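Local coordinates for protein UTP--glucose-1-phosphate uridylyltransferase (Acinetobacter baumannii, PDB 6IKX) that catalyses the transfer of uridylyl from UTP to glucose 1-phosphate, giving UDP-glucose and diphosphate, at residues 14-17 / 18-22; 31-34 / 35-39; 66-70 / 71-75; 138-141 / 142-146; 230-233 / 234-237. The protein carries 1 engineered substitution. All coordinates share one frame; numbering follows the deposited sequence.

Interaction 1 (14-17 / 18-22); sequences TRFL and PASKS. With SO4 (sulfate ion), chain F.
The ring of F16 lies over the methyl group of A19: A19 CB sits 4.2 Å from the centroid of the F16 ring, over one face and displaced toward the rim, a CH-pi contact made round a tight bend. It belongs to the glycine-rich signature loop that follows strand 4-8 in nucleotidyltransferases of this type, here running GLGTRFLP, and it illustrates how a probable phosphate-binding loop can pack against itself. P18 to K21 form a type I beta turn, closed by K21 N to P18 O at 3.1 Å. The turn brings S20 back under F16, where S20 N makes a weak bond to F16 O. The serine OG is modelled so near that same oxygen that its exact place is doubtful. Packing is completed by Y264, whose ring meets that of F16, and by K261 of helix 261-273. The amino group of K21 leaves this turn for D67 O of the second subunit and for a further sulfate.

T14 and R15, both UTP-binding residues, face a sulfate that is also bonded by G13 N, probably near where a phosphate would go. With T14 OG1 turned between the backbone N and the carbonyl carbon (chi1 51°), hydroxyl and amide reach the anion together: OG1 donates to O4 of the sulfate at 3.0 Å, and T14 N reaches its O3, weakly, at 2.9 Å.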
loop_
_atom_site.group_PDB
_atom_site.type_symbol
_atom_site.label_atom_id
_atom_site.label_comp_id
_atom_site.label_asym_id
_atom_site.label_seq_id
_atom_site.Cartn_x
_atom_site.Cartn_y
_atom_site.Cartn_z
ATOM N N THR A 14 11.031 12.137 -10.764
ATOM C CA THR A 14 11.831 11.763 -11.936
ATOM C C THR A 14 13.255 12.166 -11.731
ATOM O O THR A 14 14.162 11.492 -12.139
ATOM C CB THR A 14 11.272 12.238 -13.274
ATOM O OG1 THR A 14 10.979 13.623 -13.217
ATOM C CG2 THR A 14 10.031 11.480 -13.588
ATOM N N ARG A 15 13.434 13.296 -11.088
ATOM C CA ARG A 15 14.733 13.685 -10.595
ATOM C C ARG A 15 14.928 12.800 -9.307
ATOM O O ARG A 15 13.943 12.447 -8.628
ATOM C CB ARG A 15 14.765 15.184 -10.310
ATOM C CG ARG A 15 13.611 15.979 -10.935
ATOM C CD ARG A 15 13.883 17.469 -11.033
ATOM N NE ARG A 15 13.413 18.214 -9.869
ATOM C CZ ARG A 15 14.169 19.045 -9.167
ATOM N NH1 ARG A 15 13.680 19.682 -8.119
ATOM N NH2 ARG A 15 15.424 19.236 -9.514
ATOM N N PHE A 16 16.175 12.437 -8.993
ATOM C CA PHE A 16 16.567 11.530 -7.873
ATOM C C PHE A 16 15.896 10.203 -8.153
ATOM O O PHE A 16 15.285 9.636 -7.299
ATOM C CB PHE A 16 16.207 12.080 -6.470
ATOM C CG PHE A 16 17.179 11.763 -5.405
ATOM C CD1 PHE A 16 18.202 10.889 -5.613
ATOM C CD2 PHE A 16 17.050 12.354 -4.180
ATOM C CE1 PHE A 16 19.089 10.613 -4.617
ATOM C CE2 PHE A 16 17.928 12.080 -3.179
ATOM C CZ PHE A 16 18.952 11.208 -3.400
ATOM N N LEU A 17 16.107 9.674 -9.345
ATOM C CA LEU A 17 15.338 8.523 -9.765
ATOM C C LEU A 17 15.437 7.126 -9.283
ATOM O O LEU A 17 14.379 6.532 -9.124
ATOM C CB LEU A 17 15.068 8.485 -11.237
ATOM C CG LEU A 17 13.748 7.766 -11.441
ATOM C CD1 LEU A 17 12.700 8.171 -10.441
ATOM C CD2 LEU A 17 13.228 8.064 -12.810
ATOM N N PRO A 18 16.609 6.549 -9.106
ATOM C CA PRO A 18 16.611 5.180 -8.588
ATOM C C PRO A 18 15.975 5.234 -7.173
ATOM O O PRO A 18 15.058 4.510 -6.906
ATOM C CB PRO A 18 18.072 4.755 -8.626
ATOM C CG PRO A 18 18.829 5.913 -9.084
ATOM C CD PRO A 18 17.933 7.033 -9.479
ATOM N N ALA A 19 16.385 6.190 -6.356
ATOM C CA ALA A 19 15.949 6.339 -4.937
ATOM C C ALA A 19 14.433 6.516 -4.810
ATOM O O ALA A 19 13.901 5.952 -3.875
ATOM C CB ALA A 19 16.643 7.488 -4.256
ATOM N N SER A 20 13.786 7.217 -5.746
ATOM C CA SER A 20 12.357 7.627 -5.717
ATOM C C SER A 20 11.515 6.647 -6.503
ATOM O O SER A 20 10.323 6.972 -6.797
ATOM C CB SER A 20 12.161 8.994 -6.319
ATOM O OG SER A 20 13.282 9.837 -6.066
ATOM N N LYS A 21 12.117 5.552 -6.946
ATOM C CA LYS A 21 11.403 4.644 -7.864
ATOM C C LYS A 21 10.241 4.066 -7.105
ATOM O O LYS A 21 9.128 4.041 -7.649
ATOM C CB LYS A 21 12.279 3.504 -8.395
ATOM C CG LYS A 21 11.498 2.511 -9.256
ATOM C CD LYS A 21 12.232 1.237 -9.593
ATOM C CE LYS A 21 11.320 0.324 -10.377
ATOM N NZ LYS A 21 12.011 -0.920 -10.774
ATOM N N SER A 22 10.507 3.541 -5.912
ATOM C CA SER A 22 9.466 2.788 -5.172
ATOM C C SER A 22 9.176 3.418 -3.819
ATOM O O SER A 22 8.376 2.850 -3.153
ATOM C CB SER A 22 9.843 1.351 -5.090
ATOM O OG SER A 22 10.294 0.944 -6.374
HETATM S S SO4 F . 9.116 14.976 -10.137
HETATM O O1 SO4 F . 8.719 16.373 -10.062
HETATM O O2 SO4 F . 8.421 14.217 -9.127
HETATM O O3 SO4 F . 10.555 14.853 -9.934
HETATM O O4 SO4 F . 8.741 14.456 -11.429
#

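Interaction 2 (31-34 / 35-39); sequences VDRP and AIEYV
E37 OE2 is gripped by two arginines, R33 NH1 at 3.1 Å and R41 NH2 from the next turn of the same helix. The first bond is fairly straight (161°), comes to the syn side of the carboxylate and lies in the plane of the R33 guanidinium, although the two flat groups are turned 74° against each other. The opposite side of that guanidinium takes D32 side-on: R33 NE meets D32 OD1 at 2.8 Å and R33 NH2 meets D32 OD2 at 2.9 Å, both tilted out of plane. One arginine thus joins two carboxylates in a salt-bridge network, an example of a charged side chain locked from several directions. D32 OD2 is further held by H275 and by K261 of the second subunit, and E37 OE1 by the hydroxyl of Y65.

Because R33 CG is flanked by the residue's own N and C (chi1 67°), the aliphatic part of the chain runs across Y38, with R33 CG 3.4 Å from Y38 CE1. The phenol oxygen bonds to V30 O and touches V31 CG2 at 3.8 Å. At the start of the helix E37 N donates to P34 O at 3.0 Å.

The contact marks the passage from strand 33-34, paired antiparallel with 29-30, into helix 35-44; that helix rests on L7 of strand 4-8 and L133 of strand 132-135, with Y65 of helix 60-65 beside R33 and P34.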
loop_
_atom_site.group_PDB
_atom_site.type_symbol
_atom_site.label_atom_id
_atom_site.label_comp_id
_atom_site.label_asym_id
_atom_site.label_seq_id
_atom_site.Cartn_x
_atom_site.Cartn_y
_atom_site.Cartn_z
ATOM N N VAL A 31 20.271 12.217 6.591
ATOM C CA VAL A 31 20.931 11.851 7.873
ATOM C C VAL A 31 20.177 10.664 8.483
ATOM O O VAL A 31 20.637 9.520 8.348
ATOM C CB VAL A 31 21.002 13.037 8.852
ATOM C CG1 VAL A 31 21.967 12.755 9.986
ATOM C CG2 VAL A 31 21.370 14.328 8.152
ATOM N N ASP A 32 19.077 10.912 9.176
ATOM C CA ASP A 32 18.379 9.833 9.903
ATOM C C ASP A 32 16.859 10.007 9.873
ATOM O O ASP A 32 16.203 9.276 10.659
ATOM C CB ASP A 32 18.885 9.846 11.344
ATOM C CG ASP A 32 18.464 11.079 12.142
ATOM O OD1 ASP A 32 18.012 12.053 11.523
ATOM O OD2 ASP A 32 18.582 11.036 13.390
ATOM N N ARG A 33 16.303 10.930 9.071
ATOM C CA ARG A 33 14.824 11.064 8.918
ATOM C C ARG A 33 14.440 11.475 7.489
ATOM O O ARG A 33 15.227 12.022 6.742
ATOM C CB ARG A 33 14.348 12.076 9.958
ATOM C CG ARG A 33 14.854 13.476 9.688
ATOM C CD ARG A 33 14.985 14.355 10.910
ATOM N NE ARG A 33 15.873 13.773 11.902
ATOM C CZ ARG A 33 15.530 13.417 13.131
ATOM N NH1 ARG A 33 14.299 13.602 13.576
ATOM N NH2 ARG A 33 16.430 12.871 13.916
ATOM N N PRO A 34 13.209 11.233 7.012
ATOM C CA PRO A 34 12.853 11.636 5.649
ATOM C C PRO A 34 12.872 13.174 5.469
ATOM O O PRO A 34 12.656 13.930 6.428
ATOM C CB PRO A 34 11.448 11.012 5.521
ATOM C CG PRO A 34 10.912 11.126 6.926
ATOM C CD PRO A 34 12.090 10.628 7.736
ATOM N N ALA A 35 13.167 13.617 4.246
ATOM C CA ALA A 35 13.339 15.039 3.862
ATOM C C ALA A 35 12.110 15.844 4.335
ATOM O O ALA A 35 12.276 16.964 4.827
ATOM C CB ALA A 35 13.556 15.117 2.360
ATOM N N ILE A 36 10.912 15.278 4.180
ATOM C CA ILE A 36 9.609 15.955 4.441
ATOM C C ILE A 36 9.589 16.411 5.896
ATOM O O ILE A 36 8.918 17.409 6.169
ATOM C CB ILE A 36 8.398 15.047 4.103
ATOM C CG1 ILE A 36 7.082 15.820 4.051
ATOM C CG2 ILE A 36 8.261 13.880 5.081
ATOM C CD1 ILE A 36 6.982 16.871 2.997
ATOM N N GLU A 37 10.223 15.671 6.807
ATOM C CA GLU A 37 10.145 16.008 8.244
ATOM C C GLU A 37 10.672 17.423 8.452
ATOM O O GLU A 37 10.175 18.140 9.345
ATOM C CB GLU A 37 10.955 15.112 9.170
ATOM C CG GLU A 37 10.360 15.143 10.567
ATOM C CD GLU A 37 11.205 14.572 11.683
ATOM O OE1 GLU A 37 11.011 13.408 11.970
ATOM O OE2 GLU A 37 12.026 15.320 12.285
ATOM N N TYR A 38 11.662 17.795 7.664
ATOM C CA TYR A 38 12.421 19.056 7.844
ATOM C C TYR A 38 11.545 20.236 7.408
ATOM O O TYR A 38 11.705 21.331 7.968
ATOM C CB TYR A 38 13.695 19.020 7.016
ATOM C CG TYR A 38 14.787 18.121 7.530
ATOM C CD1 TYR A 38 14.867 16.804 7.109
ATOM C CD2 TYR A 38 15.797 18.621 8.339
ATOM C CE1 TYR A 38 15.876 15.973 7.553
ATOM C CE2 TYR A 38 16.830 17.805 8.771
ATOM C CZ TYR A 38 16.865 16.479 8.377
ATOM O OH TYR A 38 17.885 15.670 8.771
ATOM N N VAL A 39 10.676 19.986 6.421
ATOM C CA VAL A 39 9.786 20.977 5.756
ATOM C C VAL A 39 8.573 21.167 6.664
ATOM O O VAL A 39 8.077 22.324 6.805
ATOM C CB VAL A 39 9.380 20.501 4.350
ATOM C CG1 VAL A 39 8.509 21.506 3.642
ATOM C CG2 VAL A 39 10.592 20.208 3.494
#

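Interaction 3 (66-70 / 71-75); sequences FDRNF and ELETT
E73 folds its carboxylate back over R68 and the backbone of N69, just where the loop after helix 60-65 turns into helix 70-78. Here a side chain of the first turn reaches back to the amide of the N-cap residue, N69. With E73 CG opposite its carbonyl carbon (chi1 -76°) and the chain extended beyond, the carboxylate is carried back to R68 and N69 N. N69 N gives a weak bond to E73 OE2 at 3.4 Å, and a water takes up the same pair, accepting from N69 N and donating to E73 OE2 at 2.5 Å. In return N69 O accepts from E73 N at 3.2 Å, so loop and helix residues are tied in both directions; a weaker bond from L72 N shares that oxygen.

The other oxygen, E73 OE1, stands over one face of the R68 guanidinium, 3.0 Å from R68 NH2. The planes are 29° apart and no N-H points at the oxygen, so the pairing is one of charges alone. R68 NH1 spends a hydrogen on T89 OG1 instead, while R68 N donates to D67 OD1 at 2.7 Å. D67 OD2 is claimed by R102 of the third subunit. Within the first turn, E71 O accepts twice, from T75 N and from T75 OG1 at 2.8 Å. The methyl CG2 of T74 lies over a face of the F70 ring, but its placement is doubtful.

With the R68 guanidinium facing its carboxylate, the R68 charge, the N69 amide and the water would together probably stabilise the ionised carboxylate of E73.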
loop_
_atom_site.group_PDB
_atom_site.type_symbol
_atom_site.label_atom_id
_atom_site.label_comp_id
_atom_site.label_asym_id
_atom_site.label_seq_id
_atom_site.Cartn_x
_atom_site.Cartn_y
_atom_site.Cartn_z
ATOM N N PHE A 66 3.209 10.690 9.653
ATOM C CA PHE A 66 2.661 11.696 10.612
ATOM C C PHE A 66 1.493 11.098 11.393
ATOM O O PHE A 66 0.873 11.860 12.133
ATOM C CB PHE A 66 2.306 13.004 9.904
ATOM C CG PHE A 66 3.527 13.686 9.333
ATOM C CD1 PHE A 66 4.395 14.384 10.153
ATOM C CD2 PHE A 66 3.860 13.551 8.000
ATOM C CE1 PHE A 66 5.558 14.949 9.660
ATOM C CE2 PHE A 66 4.991 14.162 7.489
ATOM C CZ PHE A 66 5.849 14.849 8.320
ATOM N N ASP A 67 1.207 9.809 11.180
ATOM C CA ASP A 67 0.181 8.980 11.855
ATOM C C ASP A 67 0.862 8.032 12.869
ATOM O O ASP A 67 2.096 7.915 12.883
ATOM C CB ASP A 67 -0.638 8.145 10.869
ATOM C CG ASP A 67 -2.018 7.772 11.406
ATOM O OD1 ASP A 67 -2.259 8.049 12.593
ATOM O OD2 ASP A 67 -2.829 7.148 10.675
ATOM N N ARG A 68 0.080 7.385 13.718
ATOM C CA ARG A 68 0.588 6.352 14.647
ATOM C C ARG A 68 0.611 4.998 13.934
ATOM O O ARG A 68 -0.157 4.762 12.994
ATOM C CB ARG A 68 -0.221 6.400 15.945
ATOM C CG ARG A 68 0.299 7.524 16.828
ATOM C CD ARG A 68 -0.636 7.990 17.914
ATOM N NE ARG A 68 -0.633 7.091 19.051
ATOM C CZ ARG A 68 0.441 6.757 19.738
ATOM N NH1 ARG A 68 1.635 7.202 19.392
ATOM N NH2 ARG A 68 0.325 5.918 20.737
ATOM N N ASN A 69 1.519 4.154 14.373
ATOM C CA ASN A 69 1.736 2.805 13.819
ATOM C C ASN A 69 1.626 1.789 14.977
ATOM O O ASN A 69 2.518 1.731 15.830
ATOM C CB ASN A 69 3.063 2.823 13.058
ATOM C CG ASN A 69 3.460 1.455 12.563
ATOM O OD1 ASN A 69 4.424 1.341 11.816
ATOM N ND2 ASN A 69 2.726 0.426 12.967
ATOM N N PHE A 70 0.567 0.998 15.000
ATOM C CA PHE A 70 0.279 0.064 16.119
ATOM C C PHE A 70 1.435 -0.924 16.303
ATOM O O PHE A 70 2.080 -0.861 17.337
ATOM C CB PHE A 70 -1.051 -0.640 15.908
ATOM C CG PHE A 70 -1.493 -1.396 17.128
ATOM C CD1 PHE A 70 -1.991 -0.718 18.233
ATOM C CD2 PHE A 70 -1.324 -2.774 17.207
ATOM C CE1 PHE A 70 -2.376 -1.412 19.368
ATOM C CE2 PHE A 70 -1.729 -3.461 18.334
ATOM C CZ PHE A 70 -2.249 -2.776 19.412
ATOM N N GLU A 71 1.749 -1.713 15.278
ATOM C CA GLU A 71 2.796 -2.765 15.317
ATOM C C GLU A 71 4.146 -2.141 15.655
ATOM O O GLU A 71 4.959 -2.814 16.275
ATOM C CB GLU A 71 2.884 -3.528 13.995
ATOM C CG GLU A 71 3.733 -4.781 14.065
ATOM C CD GLU A 71 3.587 -5.740 12.884
ATOM O OE1 GLU A 71 2.740 -5.472 11.988
ATOM O OE2 GLU A 71 4.299 -6.780 12.873
ATOM N N LEU A 72 4.439 -0.930 15.209
ATOM C CA LEU A 72 5.816 -0.420 15.411
ATOM C C LEU A 72 6.007 -0.112 16.902
ATOM O O LEU A 72 7.059 -0.437 17.463
ATOM C CB LEU A 72 6.048 0.827 14.569
ATOM C CG LEU A 72 7.427 1.443 14.785
ATOM C CD1 LEU A 72 8.511 0.392 14.506
ATOM C CD2 LEU A 72 7.616 2.692 13.938
ATOM N N GLU A 73 4.999 0.520 17.484
ATOM C CA GLU A 73 4.970 1.006 18.881
ATOM C C GLU A 73 5.046 -0.203 19.821
ATOM O O GLU A 73 5.933 -0.200 20.682
ATOM C CB GLU A 73 3.731 1.888 19.069
ATOM C CG GLU A 73 3.934 3.257 18.451
ATOM C CD GLU A 73 2.687 4.095 18.273
ATOM O OE1 GLU A 73 1.699 3.873 19.005
ATOM O OE2 GLU A 73 2.712 4.971 17.407
ATOM N N THR A 74 4.240 -1.237 19.595
ATOM C CA THR A 74 4.235 -2.399 20.497
ATOM C C THR A 74 5.572 -3.128 20.359
ATOM O O THR A 74 6.094 -3.521 21.393
ATOM C CB THR A 74 2.964 -3.251 20.432
ATOM O OG1 THR A 74 3.469 -4.566 20.240
ATOM C CG2 THR A 74 1.932 -2.849 19.404
ATOM N N THR A 75 6.190 -3.183 19.187
ATOM C CA THR A 75 7.572 -3.704 19.066
ATOM C C THR A 75 8.478 -2.877 19.980
ATOM O O THR A 75 9.252 -3.501 20.704
ATOM C CB THR A 75 8.104 -3.668 17.633
ATOM O OG1 THR A 75 7.222 -4.384 16.770
ATOM C CG2 THR A 75 9.499 -4.247 17.516
HETATM O O HOH W 1 4.002 5.828 15.405
#

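Interaction 4 (138-141 / 142-146); sequences SGQN and DLSRM. With SO4 (sulfate ion), chain I.
Hydrogen bonds dominate, and the side chains of R145 and N141 supply the decisive ones. R145 grips the carbonyl oxygen of Q140 side-on with two nitrogens, NE to Q140 O at 2.9 Å and NH2 to Q140 O at 2.8 Å. The oxygen lies in the guanidinium plane; NH2 meets it on a lone pair, whereas NE comes from above the carbonyl plane. N141 works from the other end: its CG is wedged against both main-chain neighbours (chi1 75°), which turns OD1 back to S144 N at 2.9 Å, with the donor almost in line with the side-chain carbonyl (175°). The side-chain nitrogen N141 ND2 bonds to E42 O, and this fixes which way round the amide stands. N141 O accepts R145 N at 3.2 Å, beginning the regular helical pattern.

The side chains of Q140 and S138 surround the guanidinium. The extended side chain of Q140 runs out beside the first turn, which puts Q140 NE2 4.1 Å above the guanidinium plane of R145, over its centre. S138 OG, bonded to D136, lies 2.6 Å from R145 NH2.

Charge enters at the outer edge, where R145 NH1 makes a weak bond of 3.4 Å to O1 of a sulfate. The carboxylate of D142 is held by Q252 N, G253 N and the hydroxyl of Y249.

As a worked example of helix initiation, this is an asparagine N-cap opening helix 142-153 after strand 132-135, with an arginine in the first turn holding down the loop in front.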
loop_
_atom_site.group_PDB
_atom_site.type_symbol
_atom_site.label_atom_id
_atom_site.label_comp_id
_atom_site.label_asym_id
_atom_site.label_seq_id
_atom_site.Cartn_x
_atom_site.Cartn_y
_atom_site.Cartn_z
ATOM N N SER A 138 19.725 31.512 12.410
ATOM C CA SER A 138 19.547 32.769 13.178
ATOM C C SER A 138 18.676 32.588 14.430
ATOM O O SER A 138 18.757 33.486 15.277
ATOM C CB SER A 138 19.005 33.869 12.293
ATOM O OG SER A 138 17.606 33.720 12.092
ATOM N N GLY A 139 17.854 31.535 14.539
ATOM C CA GLY A 139 16.845 31.374 15.616
ATOM C C GLY A 139 15.408 31.740 15.208
ATOM O O GLY A 139 14.476 31.323 15.901
ATOM N N GLN A 140 15.198 32.516 14.144
ATOM C CA GLN A 140 13.845 32.741 13.555
ATOM C C GLN A 140 13.901 32.376 12.065
ATOM O O GLN A 140 14.625 33.061 11.302
ATOM C CB GLN A 140 13.329 34.177 13.744
ATOM C CG GLN A 140 11.883 34.340 13.264
ATOM C CD GLN A 140 11.328 35.747 13.216
ATOM O OE1 GLN A 140 10.164 35.956 12.850
ATOM N NE2 GLN A 140 12.151 36.731 13.562
ATOM N N ASN A 141 13.174 31.333 11.653
ATOM C CA ASN A 141 13.293 30.798 10.266
ATOM C C ASN A 141 12.723 31.846 9.301
ATOM O O ASN A 141 11.919 32.697 9.745
ATOM C CB ASN A 141 12.778 29.355 10.154
ATOM C CG ASN A 141 11.284 29.177 10.179
ATOM O OD1 ASN A 141 10.525 30.093 9.859
ATOM N ND2 ASN A 141 10.859 27.963 10.510
ATOM N N ASP A 142 13.233 31.855 8.067
ATOM C CA ASP A 142 12.752 32.708 6.949
ATOM C C ASP A 142 11.231 32.583 6.759
ATOM O O ASP A 142 10.612 33.579 6.401
ATOM C CB ASP A 142 13.458 32.364 5.641
ATOM C CG ASP A 142 14.930 32.737 5.604
ATOM O OD1 ASP A 142 15.237 33.911 5.872
ATOM O OD2 ASP A 142 15.758 31.849 5.268
ATOM N N LEU A 143 10.615 31.417 6.922
ATOM C CA LEU A 143 9.158 31.318 6.631
ATOM C C LEU A 143 8.387 32.204 7.615
ATOM O O LEU A 143 7.364 32.797 7.220
ATOM C CB LEU A 143 8.648 29.886 6.720
ATOM C CG LEU A 143 7.143 29.789 6.456
ATOM C CD1 LEU A 143 6.808 30.199 5.036
ATOM C CD2 LEU A 143 6.627 28.393 6.732
ATOM N N SER A 144 8.834 32.246 8.866
ATOM C CA SER A 144 8.194 33.040 9.941
ATOM C C SER A 144 8.429 34.528 9.662
ATOM O O SER A 144 7.458 35.307 9.703
ATOM C CB SER A 144 8.702 32.590 11.271
ATOM O OG SER A 144 8.946 33.688 12.115
ATOM N N ARG A 145 9.669 34.920 9.364
ATOM C CA ARG A 145 9.969 36.315 8.963
ATOM C C ARG A 145 9.015 36.718 7.847
ATOM O O ARG A 145 8.397 37.782 7.943
ATOM C CB ARG A 145 11.381 36.453 8.411
ATOM C CG ARG A 145 12.421 36.697 9.482
ATOM C CD ARG A 145 13.748 36.278 8.919
ATOM N NE ARG A 145 14.462 35.617 9.973
ATOM C CZ ARG A 145 15.201 36.235 10.865
ATOM N NH1 ARG A 145 15.336 37.546 10.810
ATOM N NH2 ARG A 145 15.804 35.540 11.809
ATOM N N MET A 146 8.954 35.887 6.808
ATOM C CA MET A 146 8.190 36.157 5.567
ATOM C C MET A 146 6.677 36.211 5.850
ATOM O O MET A 146 6.032 37.051 5.246
ATOM C CB MET A 146 8.521 35.106 4.505
ATOM C CG MET A 146 7.726 35.292 3.241
ATOM S SD MET A 146 8.427 34.405 1.849
ATOM C CE MET A 146 7.322 32.997 1.755
HETATM S S SO4 I . 18.423 38.963 13.287
HETATM O O1 SO4 I . 17.137 38.383 13.572
HETATM O O2 SO4 I . 18.985 39.471 14.508
HETATM O O3 SO4 I . 18.259 40.047 12.355
HETATM O O4 SO4 I . 19.308 37.968 12.725
#

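Interaction 5 (230-233 / 234-237); sequences EIQL and TDAI. With SO4 (sulfate ion), chain D.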
loop_
_atom_site.group_PDB
_atom_site.type_symbol
_atom_site.label_atom_id
_atom_site.label_comp_id
_atom_site.label_asym_id
_atom_site.label_seq_id
_atom_site.Cartn_x
_atom_site.Cartn_y
_atom_site.Cartn_z
ATOM N N GLU A 230 -1.201 22.362 -17.863
ATOM C CA GLU A 230 0.036 22.999 -17.331
ATOM C C GLU A 230 -0.366 24.361 -16.744
ATOM O O GLU A 230 0.152 25.388 -17.235
ATOM C CB GLU A 230 1.166 23.034 -18.385
ATOM C CG GLU A 230 0.746 23.268 -19.851
ATOM C CD GLU A 230 1.712 22.740 -20.919
ATOM O OE1 GLU A 230 1.246 22.362 -22.032
ATOM O OE2 GLU A 230 2.939 22.697 -20.655
ATOM N N ILE A 231 -1.259 24.353 -15.733
ATOM C CA ILE A 231 -1.701 25.555 -14.952
ATOM C C ILE A 231 -0.509 26.045 -14.126
ATOM O O ILE A 231 -0.017 25.259 -13.298
ATOM C CB ILE A 231 -2.929 25.268 -14.060
ATOM C CG1 ILE A 231 -4.255 25.186 -14.829
ATOM C CG2 ILE A 231 -3.032 26.316 -12.980
ATOM C CD1 ILE A 231 -4.151 24.749 -16.290
ATOM N N GLN A 232 -0.114 27.305 -14.341
ATOM C CA GLN A 232 1.191 27.929 -13.971
ATOM C C GLN A 232 0.975 28.936 -12.809
ATOM O O GLN A 232 0.370 30.005 -13.015
ATOM C CB GLN A 232 1.727 28.592 -15.253
ATOM C CG GLN A 232 3.211 28.408 -15.561
ATOM C CD GLN A 232 3.560 27.026 -16.051
ATOM O OE1 GLN A 232 4.560 26.429 -15.637
ATOM N NE2 GLN A 232 2.727 26.501 -16.939
ATOM N N LEU A 233 1.435 28.625 -11.601
ATOM C CA LEU A 233 1.385 29.545 -10.434
ATOM C C LEU A 233 1.919 30.953 -10.782
ATOM O O LEU A 233 1.294 31.916 -10.372
ATOM C CB LEU A 233 2.173 28.932 -9.271
ATOM C CG LEU A 233 2.120 29.719 -7.960
ATOM C CD1 LEU A 233 0.685 29.959 -7.525
ATOM C CD2 LEU A 233 2.922 29.046 -6.851
ATOM N N THR A 234 3.036 31.072 -11.491
ATOM C CA THR A 234 3.743 32.351 -11.780
ATOM C C THR A 234 2.843 33.332 -12.526
ATOM O O THR A 234 3.027 34.557 -12.296
ATOM C CB THR A 234 5.013 32.143 -12.605
ATOM O OG1 THR A 234 4.657 31.327 -13.718
ATOM C CG2 THR A 234 6.121 31.493 -11.808
ATOM N N ASP A 235 1.897 32.834 -13.327
ATOM C CA ASP A 235 0.974 33.715 -14.081
ATOM C C ASP A 235 -0.396 33.820 -13.385
ATOM O O ASP A 235 -1.156 34.763 -13.714
ATOM C CB ASP A 235 0.987 33.387 -15.581
ATOM C CG ASP A 235 0.464 32.027 -15.968
ATOM O OD1 ASP A 235 -0.544 31.610 -15.370
ATOM O OD2 ASP A 235 1.061 31.421 -16.886
ATOM N N ALA A 236 -0.705 32.981 -12.404
ATOM C CA ALA A 236 -1.756 33.319 -11.415
ATOM C C ALA A 236 -1.273 34.514 -10.573
ATOM O O ALA A 236 -2.066 35.410 -10.310
ATOM C CB ALA A 236 -2.084 32.130 -10.557
ATOM N N ILE A 237 0.011 34.541 -10.214
ATOM C CA ILE A 237 0.637 35.643 -9.440
ATOM C C ILE A 237 0.729 36.879 -10.346
ATOM O O ILE A 237 0.296 37.984 -9.909
ATOM C CB ILE A 237 1.981 35.165 -8.886
ATOM C CG1 ILE A 237 1.752 34.110 -7.801
ATOM C CG2 ILE A 237 2.828 36.327 -8.391
ATOM C CD1 ILE A 237 2.998 33.301 -7.415
HETATM S S SO4 D . 4.328 27.195 -11.862
HETATM O O1 SO4 D . 3.043 26.719 -11.421
HETATM O O2 SO4 D . 5.199 27.413 -10.730
HETATM O O3 SO4 D . 4.910 26.218 -12.745
HETATM O O4 SO4 D . 4.157 28.438 -12.562
#
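L233 and I237 cross one turn apart, with L233 CG 3.7 Å from I237 CD1. The leucine sends CG opposite its backbone N (chi1 -175°). In I237 CG1 stands opposite the carbonyl carbon (chi1 -69°) and the chain then extends, carrying CD1 back toward the earlier residue. Beneath them I237 N donates to L233 O at 2.9 Å.

Q232, at the N-cap, is less regular. Its first torsion falls in no staggered position and puts CG beside T234 OG1; the bend at the next bond then turns the amide toward the sulfate. This suits the motif, the anion-binding start of a helix: the first amides of helix 233-240 gather round a sulfate. L233 N reaches O1 of the sulfate, modelled at 2.5 Å, so short that its exact length is doubtful, and T234 N meets O4 at 3.1 Å in a nearly straight bond. T234 OG1, tucked in over its own main chain, adds a bond of 3.2 Å to the same O4. E193 and V206, which bind UDP-glucose, have side chains about 5 and 6 Å from that of T234.

D235 has a similar first torsion (chi1 65°), which folds its carboxylate back beside Q232, OD2 lying 3.3 Å from Q232 CB. Q232 O accepts from D235 N and A236 N. The methyl of A236 packs against I216 and L220 of helix 216-220.

In the fold
Interaction 1 is the buried contact of the set, a loop at the nucleotide site; the other four are partly buried and lie at helix starts, after a short strand in interaction 2 and after loops in the rest. Interactions 2 and 3 touch through I36 CG2 and F66 CE2, 4.1 Å apart, and with interaction 1 they reach the second subunit. Interaction 3 meets three other subunits, whereas interactions 4 and 5 meet none. Chemistry varies with place: interaction 2 relies on a salt-bridge network, interaction 3 on a carboxylate and water, interaction 4 on an asparagine cap and an arginine. Interactions 1 and 5, centres 26 Å apart, both offer backbone amides and a threonine hydroxyl to sulfate, close to substrate-binding residues.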